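Local coordinates for protein laccase (Uncultured bacterium, PDB 4F7K) that probably oxidises phenols and related aromatic substrates at the expense of molecular oxygen, which it reduces to water, as an extracellular multicopper oxidase, at residues Val184-Ile189 with Val199-Val204; Ser223-Ala228 with Ala233-Asp238. All coordinates share one frame; numbering follows the deposited sequence.

Contacts 1 and 2 both join the same two layers of a beta sandwich, through side chains alone. In contact 1 strand 183-190 faces strand 197-202; in contact 2 strand 232-239 faces the short strand 226-227. The first members are neighbours in one layer, the second members in the other, and the contact centres lie about 6 Å apart. Both are apolar and mostly buried. Contact 1 is wholly interior, with leucines and a valine meeting through their branches, whereas contact 2 lies where the chain turns from one layer to the other and includes the partly exposed Leu225 and a small alanine.

Contact 1 of 2, residues Val184-Ile189 with Val199-Val204; sequences VRLRLI and VELEGV
At Leu186 opposite Leu201 and Leu188 opposite Val199, the two segments run in opposite directions across the interior of a beta sandwich of the cupredoxin type, the fold from which multicopper oxidases are built. They belong to different sheets, so no backbone hydrogen bond joins them. The CA atoms of Leu186 and Leu201 are 10.1 Å apart and those of Leu188 and Val199 9.3 Å, a gap filled by side chains from both sides.

Leu186 has CG beside its backbone N and anti to the carbonyl carbon (chi1 -59°), which carries the branch out across the gap. Leu201 comes from the other sheet and the two side chains slide past each other in opposite directions, so that they touch through one methyl each, Leu186 CD1 lying 4.0 Å from Leu201 CD2. Ile235 of strand 232-239, the neighbour of strand 183-190, and Phe247 of strand 245-249 also pack against Leu201.

On the other face of strand 183-190, Arg185 and Arg187 turn away from this interface. There their guanidinium groups lie over one another, Arg187 NH2 standing 3.3 Å above the plane of the Arg185 group, and salt bridges to Glu123, Asp132 and Asp234 would offset their like charges.

Farther along the interface Leu188 reaches two partners with a single methyl: its CD2 is 4.2 Å from Val199 CG1 and 4.3 Å from Leu201 CD1.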
ATOM      1  N   VAL A 184      -2.571 -20.328  -4.040  1.00 48.67           N
ATOM      2  CA  VAL A 184      -2.722 -19.172  -3.150  1.00 45.33           C
ATOM      3  C   VAL A 184      -2.703 -17.846  -3.874  1.00 44.10           C
ATOM      4  O   VAL A 184      -1.913 -17.648  -4.787  1.00 45.19           O
ATOM      5  CB  VAL A 184      -1.666 -19.150  -2.009  1.00 44.35           C
ATOM      6  CG1 VAL A 184      -1.770 -20.406  -1.171  1.00 46.07           C
ATOM      7  CG2 VAL A 184      -0.238 -18.950  -2.562  1.00 43.48           C
ATOM      8  N   ARG A 185      -3.582 -16.939  -3.454  1.00 42.80           N
ATOM      9  CA  ARG A 185      -3.469 -15.521  -3.782  1.00 41.47           C
ATOM     10  C   ARG A 185      -2.722 -14.801  -2.642  1.00 39.23           C
ATOM     11  O   ARG A 185      -3.120 -14.890  -1.494  1.00 38.57           O
ATOM     12  CB  ARG A 185      -4.855 -14.905  -4.016  1.00 42.36           C
ATOM     13  CG  ARG A 185      -4.811 -13.472  -4.545  1.00 41.34           C
ATOM     14  CD  ARG A 185      -6.202 -12.939  -4.804  1.00 41.67           C
ATOM     15  NE  ARG A 185      -6.172 -11.598  -5.406  1.00 43.66           N
ATOM     16  CZ  ARG A 185      -7.193 -11.049  -6.082  1.00 44.09           C
ATOM     17  NH1 ARG A 185      -8.329 -11.720  -6.219  1.00 46.42           N
ATOM     18  NH2 ARG A 185      -7.093  -9.818  -6.596  1.00 40.44           N
ATOM     19  N   LEU A 186      -1.609 -14.155  -2.987  1.00 37.92           N
ATOM     20  CA  LEU A 186      -0.767 -13.448  -2.061  1.00 36.53           C
ATOM     21  C   LEU A 186      -0.778 -11.945  -2.389  1.00 35.44           C
ATOM     22  O   LEU A 186      -0.267 -11.532  -3.433  1.00 36.51           O
ATOM     23  CB  LEU A 186       0.673 -14.015  -2.117  1.00 36.67           C
ATOM     24  CG  LEU A 186       0.842 -15.512  -1.794  1.00 35.76           C
ATOM     25  CD1 LEU A 186       2.231 -15.971  -2.132  1.00 35.74           C
ATOM     26  CD2 LEU A 186       0.548 -15.816  -0.331  1.00 32.58           C
ATOM     27  N   ARG A 187      -1.386 -11.169  -1.489  1.00 33.31           N
ATOM     28  CA  ARG A 187      -1.542  -9.706  -1.587  1.00 32.06           C
ATOM     29  C   ARG A 187      -0.459  -8.969  -0.805  1.00 31.27           C
ATOM     30  O   ARG A 187      -0.564  -8.798   0.427  1.00 30.05           O
ATOM     31  CB  ARG A 187      -2.933  -9.300  -1.091  1.00 31.83           C
ATOM     32  CG  ARG A 187      -4.094  -9.947  -1.919  1.00 33.49           C
ATOM     33  CD  ARG A 187      -5.397  -9.514  -1.330  1.00 33.65           C
ATOM     34  NE  ARG A 187      -6.562 -10.246  -1.825  1.00 36.65           N
ATOM     35  CZ  ARG A 187      -7.480  -9.737  -2.659  1.00 37.37           C
ATOM     36  NH1 ARG A 187      -7.343  -8.504  -3.142  1.00 32.43           N
ATOM     37  NH2 ARG A 187      -8.532 -10.479  -3.021  1.00 36.00           N
ATOM     38  N   LEU A 188       0.592  -8.566  -1.523  1.00 30.87           N
ATOM     39  CA  LEU A 188       1.771  -8.036  -0.885  1.00 30.99           C
ATOM     40  C   LEU A 188       1.597  -6.554  -0.780  1.00 30.68           C
ATOM     41  O   LEU A 188       1.240  -5.887  -1.749  1.00 30.88           O
ATOM     42  CB  LEU A 188       3.053  -8.324  -1.693  1.00 31.80           C
ATOM     43  CG  LEU A 188       3.745  -9.690  -1.592  1.00 32.66           C
ATOM     44  CD1 LEU A 188       2.836 -10.889  -1.799  1.00 32.04           C
ATOM     45  CD2 LEU A 188       4.912  -9.726  -2.605  1.00 34.40           C
ATOM     46  N   ILE A 189       1.874  -6.042   0.406  1.00 29.11           N
ATOM     47  CA  ILE A 189       1.787  -4.633   0.621  1.00 29.29           C
ATOM     48  C   ILE A 189       3.019  -4.184   1.373  1.00 28.17           C
ATOM     49  O   ILE A 189       3.288  -4.719   2.463  1.00 28.20           O
ATOM     50  CB  ILE A 189       0.555  -4.243   1.464  1.00 27.61           C
ATOM     51  CG1 ILE A 189      -0.725  -4.865   0.886  1.00 29.56           C
ATOM     52  CG2 ILE A 189       0.474  -2.725   1.535  1.00 28.09           C
ATOM     53  CD1 ILE A 189      -2.000  -4.676   1.755  1.00 27.21           C
ATOM     54  N   VAL A 199      11.447  -8.168  -2.893  1.00 38.00           N
ATOM     55  CA  VAL A 199      10.837  -9.327  -2.270  1.00 37.09           C
ATOM     56  C   VAL A 199      10.941 -10.540  -3.180  1.00 39.00           C
ATOM     57  O   VAL A 199      10.325 -10.569  -4.247  1.00 38.50           O
ATOM     58  CB  VAL A 199       9.357  -9.115  -1.922  1.00 36.05           C
ATOM     59  CG1 VAL A 199       8.838 -10.325  -1.142  1.00 34.21           C
ATOM     60  CG2 VAL A 199       9.164  -7.809  -1.105  1.00 33.37           C
ATOM     61  N   GLU A 200      11.693 -11.537  -2.728  1.00 39.23           N
ATOM     62  CA  GLU A 200      11.770 -12.830  -3.422  1.00 42.54           C
ATOM     63  C   GLU A 200      10.812 -13.838  -2.793  1.00 42.56           C
ATOM     64  O   GLU A 200      10.808 -14.037  -1.565  1.00 41.18           O
ATOM     65  CB  GLU A 200      13.186 -13.376  -3.388  1.00 43.17           C
ATOM     66  CG  GLU A 200      14.140 -12.653  -4.298  1.00 48.56           C
ATOM     67  CD  GLU A 200      13.703 -12.649  -5.779  0.80 54.78           C
ATOM     68  OE1 GLU A 200      13.091 -13.641  -6.249  0.80 57.88           O
ATOM     69  OE2 GLU A 200      13.983 -11.643  -6.479  0.80 56.47           O
ATOM     70  N   LEU A 201       9.975 -14.444  -3.627  1.00 43.57           N
ATOM     71  CA  LEU A 201       9.107 -15.521  -3.156  1.00 44.66           C
ATOM     72  C   LEU A 201       9.793 -16.844  -3.252  1.00 46.54           C
ATOM     73  O   LEU A 201      10.405 -17.138  -4.261  1.00 49.21           O
ATOM     74  CB  LEU A 201       7.829 -15.584  -3.959  1.00 45.25           C
ATOM     75  CG  LEU A 201       6.643 -14.887  -3.332  1.00 45.32           C
ATOM     76  CD1 LEU A 201       6.935 -13.457  -3.109  1.00 44.15           C
ATOM     77  CD2 LEU A 201       5.505 -15.034  -4.290  1.00 49.01           C
ATOM     78  N   GLU A 202       9.687 -17.661  -2.211  1.00 47.01           N
ATOM     79  CA  GLU A 202      10.184 -19.047  -2.281  1.00 49.20           C
ATOM     80  C   GLU A 202       9.094 -20.062  -1.989  1.00 49.53           C
ATOM     81  O   GLU A 202       8.149 -19.760  -1.266  1.00 47.61           O
ATOM     82  CB  GLU A 202      11.367 -19.238  -1.344  1.00 49.96           C
ATOM     83  CG  GLU A 202      12.578 -18.421  -1.787  1.00 52.57           C
ATOM     84  CD  GLU A 202      13.779 -18.621  -0.918  1.00 56.88           C
ATOM     85  OE1 GLU A 202      13.737 -19.458   0.013  1.00 61.04           O
ATOM     86  OE2 GLU A 202      14.780 -17.928  -1.175  1.00 60.73           O
ATOM     87  N   GLY A 203       9.213 -21.250  -2.599  1.00 52.16           N
ATOM     88  CA  GLY A 203       8.277 -22.365  -2.371  1.00 52.74           C
ATOM     89  C   GLY A 203       6.981 -22.309  -3.153  1.00 52.42           C
ATOM     90  O   GLY A 203       6.095 -23.125  -2.945  1.00 53.87           O
ATOM     91  N   VAL A 204       6.860 -21.339  -4.049  1.00 51.52           N
ATOM     92  CA  VAL A 204       5.658 -21.210  -4.853  1.00 52.18           C
ATOM     93  C   VAL A 204       6.031 -20.902  -6.283  1.00 53.82           C
ATOM     94  O   VAL A 204       7.135 -20.419  -6.555  1.00 53.93           O
ATOM     95  CB  VAL A 204       4.685 -20.085  -4.369  1.00 49.67           C
ATOM     96  CG1 VAL A 204       4.126 -20.391  -3.000  1.00 48.92           C
ATOM     97  CG2 VAL A 204       5.362 -18.726  -4.415  1.00 47.65           C
TER

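Contact 2 of 2, residues Ser223-Ala228 with Ala233-Asp238; sequences SGLILA and ADIIAD
Leu225 and Leu227 reach across to Ala233 and Ile235, the chain having passed from one sheet to the other in the few residues between. The segments run in broadly opposite senses, yet no hydrogen bond links them, and the closest CA pair, Leu227 and Ala233, is 7.7 Å apart. Their backbones bond within their own sheets instead: Leu225 and Leu227 with Val199 and Phe197, Ala233 with Leu188.

Leu225 shows how one branched side chain can serve two partners. Its CB leaves the backbone toward the opposing strand but is still too distant to touch it. CG lies anti to the backbone N (chi1 -178°), which extends the side chain into the gap; Leu225 CG too stops short, at 4.8 Å from Ala233 CB, and acts as the fork. The two methyls then divide the work. CD1 packs on Ala233 CB at 4.1 Å, while CD2 meets Ile235 CD1 at 4.0 Å, these two side chains approaching tip to tip.

Leu227 approaches the same alanine from another position along its strand. With CG beside its own backbone N (chi1 -59°), it brings CD2 to 3.9 Å from Ala233 CB and equally near Ala233 N, so this methyl covers backbone as well as side chain. The small Ala233 thus receives a methyl from each leucine. Leu188 of strand 183-190 touches Leu225, Leu227 and Ile235, extending the apolar layer to the strand that neighbours 232-239.

Two successive strands, joined by a short loop, placed in different sheets and meeting through side chains alone, form a beta-arch, here bridging the two layers of a cupredoxin-type beta sandwich.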
ATOM      1  N   SER A 223      10.015 -12.844 -10.029  1.00 56.48           N
ATOM      2  CA  SER A 223      11.446 -12.643  -9.870  1.00 56.27           C
ATOM      3  C   SER A 223      11.850 -11.175 -10.075  1.00 54.63           C
ATOM      4  O   SER A 223      11.330 -10.494 -10.959  1.00 55.28           O
ATOM      5  CB  SER A 223      12.202 -13.529 -10.858  1.00 59.57           C
ATOM      6  OG  SER A 223      13.592 -13.386 -10.663  1.00 62.47           O
ATOM      7  N   GLY A 224      12.780 -10.700  -9.245  1.00 52.14           N
ATOM      8  CA  GLY A 224      13.174  -9.296  -9.238  1.00 49.58           C
ATOM      9  C   GLY A 224      12.137  -8.314  -8.694  1.00 46.67           C
ATOM     10  O   GLY A 224      12.363  -7.119  -8.753  1.00 46.07           O
ATOM     11  N   LEU A 225      11.012  -8.797  -8.151  1.00 45.02           N
ATOM     12  CA  LEU A 225       9.971  -7.895  -7.599  1.00 42.76           C
ATOM     13  C   LEU A 225      10.515  -6.908  -6.566  1.00 40.27           C
ATOM     14  O   LEU A 225      11.190  -7.309  -5.612  1.00 39.48           O
ATOM     15  CB  LEU A 225       8.799  -8.662  -6.970  1.00 42.01           C
ATOM     16  CG  LEU A 225       7.618  -7.847  -6.407  1.00 41.34           C
ATOM     17  CD1 LEU A 225       6.808  -7.129  -7.495  1.00 41.15           C
ATOM     18  CD2 LEU A 225       6.703  -8.792  -5.611  1.00 41.87           C
ATOM     19  N   ILE A 226      10.215  -5.625  -6.768  1.00 38.66           N
ATOM     20  CA  ILE A 226      10.534  -4.604  -5.781  1.00 36.74           C
ATOM     21  C   ILE A 226       9.296  -3.820  -5.401  1.00 35.11           C
ATOM     22  O   ILE A 226       8.542  -3.404  -6.279  1.00 35.70           O
ATOM     23  CB  ILE A 226      11.576  -3.593  -6.312  1.00 38.23           C
ATOM     24  CG1 ILE A 226      12.897  -4.291  -6.628  1.00 40.37           C
ATOM     25  CG2 ILE A 226      11.792  -2.492  -5.293  1.00 36.11           C
ATOM     26  CD1 ILE A 226      13.720  -3.594  -7.729  1.00 42.83           C
ATOM     27  N   LEU A 227       9.084  -3.643  -4.098  1.00 32.65           N
ATOM     28  CA  LEU A 227       8.004  -2.791  -3.612  1.00 31.88           C
ATOM     29  C   LEU A 227       8.546  -1.584  -2.896  1.00 31.08           C
ATOM     30  O   LEU A 227       9.245  -1.717  -1.877  1.00 29.76           O
ATOM     31  CB  LEU A 227       7.045  -3.564  -2.696  1.00 31.48           C
ATOM     32  CG  LEU A 227       6.376  -4.784  -3.324  1.00 32.97           C
ATOM     33  CD1 LEU A 227       5.771  -5.596  -2.198  1.00 34.89           C
ATOM     34  CD2 LEU A 227       5.316  -4.387  -4.380  1.00 32.66           C
ATOM     35  N   ALA A 228       8.269  -0.400  -3.450  1.00 31.17           N
ATOM     36  CA  ALA A 228       8.551   0.829  -2.724  1.00 30.84           C
ATOM     37  C   ALA A 228       7.467   1.063  -1.664  1.00 29.89           C
ATOM     38  O   ALA A 228       6.436   0.384  -1.671  1.00 29.97           O
ATOM     39  CB  ALA A 228       8.678   2.024  -3.676  1.00 32.07           C
ATOM     40  N   ALA A 233       1.603  -5.559  -4.675  1.00 33.50           N
ATOM     41  CA  ALA A 233       1.576  -6.453  -5.810  1.00 35.79           C
ATOM     42  C   ALA A 233       0.739  -7.661  -5.433  1.00 36.33           C
ATOM     43  O   ALA A 233       0.901  -8.188  -4.346  1.00 35.22           O
ATOM     44  CB  ALA A 233       2.959  -6.870  -6.251  1.00 34.74           C
ATOM     45  N   ASP A 234      -0.167  -8.070  -6.323  1.00 37.52           N
ATOM     46  CA  ASP A 234      -0.914  -9.323  -6.144  1.00 39.17           C
ATOM     47  C   ASP A 234      -0.207 -10.481  -6.869  1.00 40.19           C
ATOM     48  O   ASP A 234       0.187 -10.360  -8.011  1.00 42.05           O
ATOM     49  CB  ASP A 234      -2.359  -9.195  -6.685  1.00 40.21           C
ATOM     50  CG  ASP A 234      -3.347  -8.684  -5.643  1.00 41.32           C
ATOM     51  OD1 ASP A 234      -2.930  -8.067  -4.624  1.00 42.31           O
ATOM     52  OD2 ASP A 234      -4.565  -8.913  -5.826  1.00 42.53           O
ATOM     53  N   ILE A 235      -0.074 -11.612  -6.199  1.00 40.06           N
ATOM     54  CA  ILE A 235       0.550 -12.778  -6.780  1.00 41.32           C
ATOM     55  C   ILE A 235      -0.396 -13.969  -6.682  1.00 42.89           C
ATOM     56  O   ILE A 235      -0.954 -14.260  -5.624  1.00 40.51           O
ATOM     57  CB  ILE A 235       1.901 -13.089  -6.117  1.00 41.20           C
ATOM     58  CG1 ILE A 235       2.966 -12.126  -6.669  1.00 41.27           C
ATOM     59  CG2 ILE A 235       2.321 -14.547  -6.345  1.00 42.70           C
ATOM     60  CD1 ILE A 235       4.054 -11.804  -5.754  1.00 41.63           C
ATOM     61  N   ILE A 236      -0.606 -14.648  -7.813  1.00 45.14           N
ATOM     62  CA  ILE A 236      -1.249 -15.924  -7.705  1.00 47.03           C
ATOM     63  C   ILE A 236      -0.209 -16.973  -8.049  1.00 48.79           C
ATOM     64  O   ILE A 236       0.504 -16.856  -9.040  1.00 50.62           O
ATOM     65  CB  ILE A 236      -2.517 -15.997  -8.575  1.00 49.44           C
ATOM     66  CG1 ILE A 236      -3.584 -15.069  -7.969  1.00 48.20           C
ATOM     67  CG2 ILE A 236      -3.004 -17.430  -8.677  1.00 49.60           C
ATOM     68  CD1 ILE A 236      -4.699 -14.679  -8.978  1.00 51.49           C
ATOM     69  N   ALA A 237      -0.125 -17.998  -7.216  1.00 48.59           N
ATOM     70  CA  ALA A 237       0.870 -19.017  -7.392  1.00 49.89           C
ATOM     71  C   ALA A 237       0.396 -20.310  -6.760  1.00 51.33           C
ATOM     72  O   ALA A 237      -0.527 -20.317  -5.936  1.00 49.81           O
ATOM     73  CB  ALA A 237       2.205 -18.568  -6.789  1.00 48.09           C
ATOM     74  N   ASP A 238       1.021 -21.407  -7.187  1.00 54.06           N
ATOM     75  CA  ASP A 238       0.743 -22.727  -6.660  1.00 55.76           C
ATOM     76  C   ASP A 238       1.844 -23.081  -5.681  1.00 54.93           C
ATOM     77  O   ASP A 238       3.025 -22.763  -5.913  1.00 54.18           O
ATOM     78  CB  ASP A 238       0.720 -23.754  -7.799  1.00 59.56           C
ATOM     79  CG  ASP A 238      -0.417 -23.511  -8.801  1.00 62.24           C
ATOM     80  OD1 ASP A 238      -1.586 -23.360  -8.380  1.00 60.56           O
ATOM     81  OD2 ASP A 238      -0.134 -23.484 -10.022  1.00 65.68           O
TER